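Local structure of caprin-2 (4OUS) at residues 71-75 and 76-80; 46-50 and 51-55. The protein probably acts in canonical Wnt signalling through its C1q domain, which assembles as a trimer and carries calcium. The protein carries 1 engineered substitution. All coordinates share one frame; numbering follows the deposited sequence.

Contact 1 (71-75 and 76-80); sequences NLMRN and EEVMV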
ATOM      1  N   ASN A  71       2.575 -12.718  -7.469  1.00  5.80           N
ATOM      2  CA  ASN A  71       2.799 -11.893  -8.655  1.00  6.10           C
ATOM      3  C   ASN A  71       1.518 -11.180  -9.059  1.00  5.38           C
ATOM      4  O   ASN A  71       0.459 -11.811  -9.150  1.00  6.54           O
ATOM      5  CB  ASN A  71       3.264 -12.718  -9.863  1.00  6.79           C
ATOM      6  CG  ASN A  71       4.387 -13.675  -9.541  1.00  6.73           C
ATOM      7  OD1 ASN A  71       4.201 -14.898  -9.587  1.00  8.26           O
ATOM      8  ND2 ASN A  71       5.566 -13.137  -9.243  1.00  7.25           N
ATOM      9  N   LEU A  72       1.619  -9.886  -9.354  1.00  5.51           N
ATOM     10  CA  LEU A  72       0.560  -9.179 -10.062  1.00  5.77           C
ATOM     11  C   LEU A  72       0.787  -9.398 -11.554  1.00  5.31           C
ATOM     12  O   LEU A  72       1.829  -9.012 -12.090  1.00  6.68           O
ATOM     13  CB  LEU A  72       0.563  -7.689  -9.733  1.00  6.38           C
ATOM     14  CG  LEU A  72      -0.491  -6.850 -10.462  1.00  7.47           C
ATOM     15  CD1 LEU A  72      -1.887  -7.091  -9.921  1.00  9.92           C
ATOM     16  CD2 LEU A  72      -0.136  -5.357 -10.430  1.00  9.24           C
ATOM     17  N   MET A  73      -0.171 -10.056 -12.190  1.00  5.92           N
ATOM     18  CA  MET A  73      -0.100 -10.451 -13.588  1.00  6.17           C
ATOM     19  C   MET A  73      -0.929  -9.533 -14.457  1.00  6.22           C
ATOM     20  O   MET A  73      -2.026  -9.127 -14.066  1.00  6.58           O
ATOM     21  CB  MET A  73      -0.621 -11.878 -13.764  1.00  6.77           C
ATOM     22  CG  MET A  73      -0.017 -12.904 -12.821  1.00  7.12           C
ATOM     23  SD  MET A  73       1.745 -13.205 -13.114  1.00  7.56           S
ATOM     24  CE  MET A  73       1.694 -13.912 -14.756  1.00  9.66           C
ATOM     25  N   ARG A  74      -0.424  -9.229 -15.648  1.00  6.57           N
ATOM     26  CA  ARG A  74      -1.253  -8.650 -16.694  1.00  6.56           C
ATOM     27  C   ARG A  74      -1.172  -9.619 -17.864  1.00  7.39           C
ATOM     28  O   ARG A  74      -0.096  -9.839 -18.431  1.00  7.58           O
ATOM     29  CB  ARG A  74      -0.790  -7.245 -17.084  1.00  7.67           C
ATOM     30  CG  ARG A  74      -1.710  -6.540 -18.069  1.00  9.50           C
ATOM     31  CD  ARG A  74      -1.330  -6.801 -19.522  1.00  9.97           C
ATOM     32  NE  ARG A  74      -0.154  -6.047 -19.942  1.00 10.38           N
ATOM     33  CZ  ARG A  74       1.039  -6.572 -20.200  1.00  9.57           C
ATOM     34  NH1 ARG A  74       2.022  -5.774 -20.599  1.00 12.03           N
ATOM     35  NH2 ARG A  74       1.261  -7.872 -20.061  1.00 10.78           N
ATOM     36  N   ASN A  75      -2.315 -10.210 -18.197  1.00  8.20           N
ATOM     37  CA  ASN A  75      -2.379 -11.346 -19.115  1.00  9.23           C
ATOM     38  C   ASN A  75      -1.418 -12.430 -18.600  1.00  9.17           C
ATOM     39  O   ASN A  75      -1.648 -12.945 -17.506  1.00 11.84           O
ATOM     40  CB  ASN A  75      -2.125 -10.893 -20.557  1.00  9.38           C
ATOM     41  CG  ASN A  75      -3.196  -9.916 -21.028  1.00  9.37           C
ATOM     42  OD1 ASN A  75      -4.323  -9.937 -20.526  1.00 11.56           O
ATOM     43  ND2 ASN A  75      -2.851  -9.055 -21.976  1.00 13.12           N
ATOM     44  N   GLU A  76      -0.357 -12.769 -19.324  1.00  9.32           N
ATOM     45  CA  GLU A  76       0.546 -13.830 -18.868  1.00  9.76           C
ATOM     46  C   GLU A  76       1.893 -13.300 -18.351  1.00  9.71           C
ATOM     47  O   GLU A  76       2.839 -14.072 -18.168  1.00 11.86           O
ATOM     48  CB  GLU A  76       0.784 -14.835 -20.008  1.00 34.88           C
ATOM     49  CG  GLU A  76       1.598 -14.271 -21.161  1.00 61.56           C
ATOM     50  CD  GLU A  76       1.221 -14.841 -22.518  1.00 74.67           C
ATOM     51  OE1 GLU A  76       0.624 -15.935 -22.567  1.00 75.12           O
ATOM     52  OE2 GLU A  76       1.512 -14.178 -23.538  1.00 81.70           O
ATOM     53  N   GLU A  77       1.974 -11.999 -18.090  1.00  8.24           N
ATOM     54  CA  GLU A  77       3.232 -11.359 -17.720  1.00  7.68           C
ATOM     55  C   GLU A  77       3.256 -10.891 -16.267  1.00  6.80           C
ATOM     56  O   GLU A  77       2.309 -10.253 -15.800  1.00  7.21           O
ATOM     57  CB  GLU A  77       3.483 -10.163 -18.640  1.00  8.95           C
ATOM     58  CG  GLU A  77       4.804  -9.460 -18.411  1.00 12.35           C
ATOM     59  CD  GLU A  77       5.025  -8.283 -19.345  1.00 14.32           C
ATOM     60  OE1 GLU A  77       4.157  -8.013 -20.203  1.00 15.28           O
ATOM     61  OE2 GLU A  77       6.075  -7.615 -19.211  1.00 19.72           O
ATOM     62  N   VAL A  78       4.351 -11.175 -15.569  1.00  7.33           N
ATOM     63  CA  VAL A  78       4.581 -10.645 -14.233  1.00  7.34           C
ATOM     64  C   VAL A  78       4.870  -9.148 -14.308  1.00  6.75           C
ATOM     65  O   VAL A  78       5.816  -8.724 -14.978  1.00  8.80           O
ATOM     66  CB  VAL A  78       5.757 -11.367 -13.537  1.00  7.85           C
ATOM     67  CG1 VAL A  78       6.120 -10.677 -12.222  1.00  8.61           C
ATOM     68  CG2 VAL A  78       5.430 -12.833 -13.310  1.00  9.05           C
ATOM     69  N   MET A  79       4.060  -8.349 -13.622  1.00  6.91           N
ATOM     70  CA  MET A  79       4.247  -6.901 -13.622  1.00  7.06           C
ATOM     71  C   MET A  79       4.988  -6.415 -12.378  1.00  6.27           C
ATOM     72  O   MET A  79       5.970  -5.678 -12.498  1.00  7.78           O
ATOM     73  CB  MET A  79       2.903  -6.194 -13.761  1.00  7.89           C
ATOM     74  CG  MET A  79       2.107  -6.652 -14.992  1.00  9.39           C
ATOM     75  SD  MET A  79       2.985  -6.670 -16.587  1.00 11.20           S
ATOM     76  CE  MET A  79       3.088  -4.913 -16.915  1.00 21.58           C
ATOM     77  N   VAL A  80       4.526  -6.810 -11.191  1.00  6.20           N
ATOM     78  CA  VAL A  80       5.269  -6.596  -9.949  1.00  5.94           C
ATOM     79  C   VAL A  80       5.071  -7.825  -9.079  1.00  5.74           C
ATOM     80  O   VAL A  80       4.151  -8.613  -9.315  1.00  6.54           O
ATOM     81  CB  VAL A  80       4.824  -5.319  -9.166  1.00  6.34           C
ATOM     82  CG1 VAL A  80       5.013  -4.056  -9.993  1.00  7.49           C
ATOM     83  CG2 VAL A  80       3.388  -5.429  -8.663  1.00  7.50           C
TER
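Glu77 OE1 is gripped twice by the guanidinium of Arg74, by NH2 at 2.9 Å and by NH1 at 3.1 Å. Both donors come from the same face of the carboxylate and lie out of its plane, while the oxygen sits at the edge of the guanidinium, close to the guanidinium plane; the two planes are turned 54° apart. This salt bridge sits at the end of a beta hairpin whose type II' turn runs from Arg74 to Glu77. The backbones of the same two residues form an antiparallel hydrogen-bonded pair, with Arg74 N giving to Glu77 O at 2.9 Å and Glu77 N to Arg74 O at 3.0 Å. Met79 crosses the arginine side chain: its CG meets Arg74 CB at 3.6 Å, and bends at chi2 (-50°) and chi3 (-73°) lay SD against one face of the guanidinium, toward the rim. Further along, Met79 and Val80 both face Leu72 in a classic beta bulge, Met79 N binding Leu72 O at 2.8 Å. On the other face of the hairpin, Met73 SD rests on Val78 CG2 at 3.7 Å. Asn75 fastens the turn to strand 107-114 and the residue before it, through Gln107, Trp109 and Asp106. Strand 107-114 flanks strand 68-74, Leu100 and Leu102 of strand 93-102 pack on Met79 and Arg74, and Trp122 of a second subunit packs on Asn71 and Val78.

Contact 2 (46-50 and 51-55); sequences TCPAT and GAYVF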
ATOM      1  N   THR A  46     -11.059  -7.598 -15.706  1.00  7.96           N
ATOM      2  CA  THR A  46     -10.974  -7.390 -17.145  1.00  9.15           C
ATOM      3  C   THR A  46     -11.096  -5.907 -17.453  1.00  8.32           C
ATOM      4  O   THR A  46     -12.025  -5.241 -16.994  1.00  9.99           O
ATOM      5  CB  THR A  46     -12.061  -8.178 -17.885  1.00 10.47           C
ATOM      6  OG1 THR A  46     -11.886  -9.571 -17.611  1.00 12.19           O
ATOM      7  CG2 THR A  46     -11.957  -7.959 -19.386  1.00 12.29           C
ATOM      8  N   CYS A  47     -10.149  -5.390 -18.226  1.00  8.59           N
ATOM      9  CA  CYS A  47     -10.171  -3.989 -18.608  1.00  9.06           C
ATOM     10  C   CYS A  47     -11.329  -3.692 -19.556  1.00  9.48           C
ATOM     11  O   CYS A  47     -11.398  -4.278 -20.634  1.00 10.12           O
ATOM     12  CB  CYS A  47      -8.851  -3.614 -19.271  1.00  8.99           C
ATOM     13  SG  CYS A  47      -8.801  -1.946 -19.898  1.00 10.06           S
ATOM     14  N   PRO A  48     -12.230  -2.772 -19.174  1.00  9.49           N
ATOM     15  CA  PRO A  48     -13.366  -2.442 -20.044  1.00 10.07           C
ATOM     16  C   PRO A  48     -13.081  -1.312 -21.025  1.00 10.27           C
ATOM     17  O   PRO A  48     -13.872  -1.081 -21.938  1.00 12.67           O
ATOM     18  CB  PRO A  48     -14.437  -2.005 -19.052  1.00 11.39           C
ATOM     19  CG  PRO A  48     -13.648  -1.335 -17.971  1.00 12.25           C
ATOM     20  CD  PRO A  48     -12.364  -2.136 -17.848  1.00  9.56           C
ATOM     21  N   ALA A  49     -11.978  -0.605 -20.815  1.00 10.43           N
ATOM     22  CA  ALA A  49     -11.663   0.573 -21.603  1.00 11.53           C
ATOM     23  C   ALA A  49     -10.190   0.878 -21.461  1.00 10.30           C
ATOM     24  O   ALA A  49      -9.659   0.924 -20.351  1.00 10.77           O
ATOM     25  CB  ALA A  49     -12.504   1.763 -21.160  1.00 15.47           C
ATOM     26  N   THR A  50      -9.527   1.061 -22.591  1.00 11.01           N
ATOM     27  CA  THR A  50      -8.111   1.374 -22.592  1.00 10.59           C
ATOM     28  C   THR A  50      -7.861   2.591 -21.706  1.00 10.07           C
ATOM     29  O   THR A  50      -8.627   3.555 -21.729  1.00 11.12           O
ATOM     30  CB  THR A  50      -7.631   1.596 -24.029  1.00 11.41           C
ATOM     31  OG1 THR A  50      -7.792   0.364 -24.746  1.00 12.44           O
ATOM     32  CG2 THR A  50      -6.177   2.027 -24.079  1.00 12.84           C
ATOM     33  N   GLY A  51      -6.828   2.510 -20.875  1.00  9.27           N
ATOM     34  CA  GLY A  51      -6.525   3.584 -19.953  1.00 10.10           C
ATOM     35  C   GLY A  51      -5.523   3.166 -18.900  1.00  8.79           C
ATOM     36  O   GLY A  51      -4.997   2.054 -18.937  1.00  9.89           O
ATOM     37  N   ALA A  52      -5.257   4.072 -17.964  1.00  8.40           N
ATOM     38  CA  ALA A  52      -4.334   3.821 -16.866  1.00  7.61           C
ATOM     39  C   ALA A  52      -5.135   3.416 -15.639  1.00  7.31           C
ATOM     40  O   ALA A  52      -6.118   4.074 -15.290  1.00  8.15           O
ATOM     41  CB  ALA A  52      -3.490   5.048 -16.577  1.00  9.46           C
ATOM     42  N   TYR A  53      -4.700   2.334 -14.999  1.00  6.92           N
ATOM     43  CA  TYR A  53      -5.374   1.737 -13.852  1.00  6.64           C
ATOM     44  C   TYR A  53      -4.396   1.549 -12.698  1.00  6.32           C
ATOM     45  O   TYR A  53      -3.233   1.218 -12.924  1.00  8.10           O
ATOM     46  CB  TYR A  53      -5.982   0.381 -14.235  1.00  7.80           C
ATOM     47  CG  TYR A  53      -7.142   0.464 -15.206  1.00  7.21           C
ATOM     48  CD1 TYR A  53      -8.446   0.290 -14.767  1.00  8.43           C
ATOM     49  CD2 TYR A  53      -6.939   0.718 -16.560  1.00  7.84           C
ATOM     50  CE1 TYR A  53      -9.518   0.365 -15.639  1.00  8.96           C
ATOM     51  CE2 TYR A  53      -8.011   0.801 -17.445  1.00  8.80           C
ATOM     52  CZ  TYR A  53      -9.302   0.621 -16.975  1.00  8.74           C
ATOM     53  OH  TYR A  53     -10.385   0.696 -17.822  1.00 10.16           O
ATOM     54  N   VAL A  54      -4.877   1.737 -11.474  1.00  6.23           N
ATOM     55  CA  VAL A  54      -4.094   1.541 -10.262  1.00  6.02           C
ATOM     56  C   VAL A  54      -4.527   0.242  -9.599  1.00  5.63           C
ATOM     57  O   VAL A  54      -5.723  -0.008  -9.473  1.00  6.83           O
ATOM     58  CB  VAL A  54      -4.299   2.711  -9.285  1.00  7.03           C
ATOM     59  CG1 VAL A  54      -3.529   2.485  -7.994  1.00  8.88           C
ATOM     60  CG2 VAL A  54      -3.907   4.026  -9.935  1.00  8.09           C
ATOM     61  N   PHE A  55      -3.555  -0.570  -9.178  1.00  5.68           N
ATOM     62  CA  PHE A  55      -3.813  -1.807  -8.438  1.00  5.62           C
ATOM     63  C   PHE A  55      -3.037  -1.817  -7.139  1.00  5.12           C
ATOM     64  O   PHE A  55      -1.911  -1.331  -7.088  1.00  5.83           O
ATOM     65  CB  PHE A  55      -3.431  -3.029  -9.272  1.00  6.08           C
ATOM     66  CG  PHE A  55      -4.223  -3.139 -10.524  1.00  5.90           C
ATOM     67  CD1 PHE A  55      -3.750  -2.590 -11.707  1.00  6.75           C
ATOM     68  CD2 PHE A  55      -5.479  -3.718 -10.510  1.00  6.37           C
ATOM     69  CE1 PHE A  55      -4.506  -2.640 -12.861  1.00  6.70           C
ATOM     70  CE2 PHE A  55      -6.236  -3.772 -11.655  1.00  7.13           C
ATOM     71  CZ  PHE A  55      -5.753  -3.230 -12.837  1.00  6.69           C
TER
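Tyr53 OH donates to Ala49 O at 2.6 Å, a short bond directed onto a lone pair in the carbonyl plane, with the oxygen lying at the edge of the phenol ring. Two other side chains gather at the same end of the ring. Cys47 SG approaches 3.8 Å from Tyr53 CE2 and 4.6 Å from the ring centroid, an oblique sulfur-aromatic contact. Pro48 CD comes within 3.5 Å of Tyr53 OH, its ring crossing the tyrosine at a slant. With CG on the side away from its own carbonyl carbon (chi1 -68°), Tyr53 reaches back from the strand toward the preceding loop, while Cys47 carries SG opposite its backbone N (chi1 176°), which brings the sulfur to the ring. Replacing Tyr53 with a phenylalanine would probably leave Ala49 O without its hydroxyl donor and the loop less firmly tied to the strand. Farther out, Leu102 packs on both Cys47 and Tyr53, Leu131 touches the tyrosine from strand 125-134, and Thr50 OG1 accepts a bond from Gln104 N. The whole is a loop folded back on the strand that follows it, where the chain crosses from the sheet holding strand 44-46 to the one holding strand 51-60, in the C1q jelly-roll sandwich.

How the contacts relate
Contacts 1 and 2 meet where Leu72 CD2 packs on Phe55 CB, 4.2 Å apart, although their centres lie about 14 Å from each other. Contact 2 comes first in the chain and leads into strand 51-60; contact 1 closes the hairpin of strands 68-74 and 77-84, which belongs to the other sheet. Leu102 of strand 93-102 lies between them, touching Arg74 in contact 1 and Cys47, Tyr53 and Phe55 in contact 2. Both reach a second subunit, contact 1 through Asn71 and Met79 among others, contact 2 through Ala52 and Val54 rather than the Tyr53 cluster.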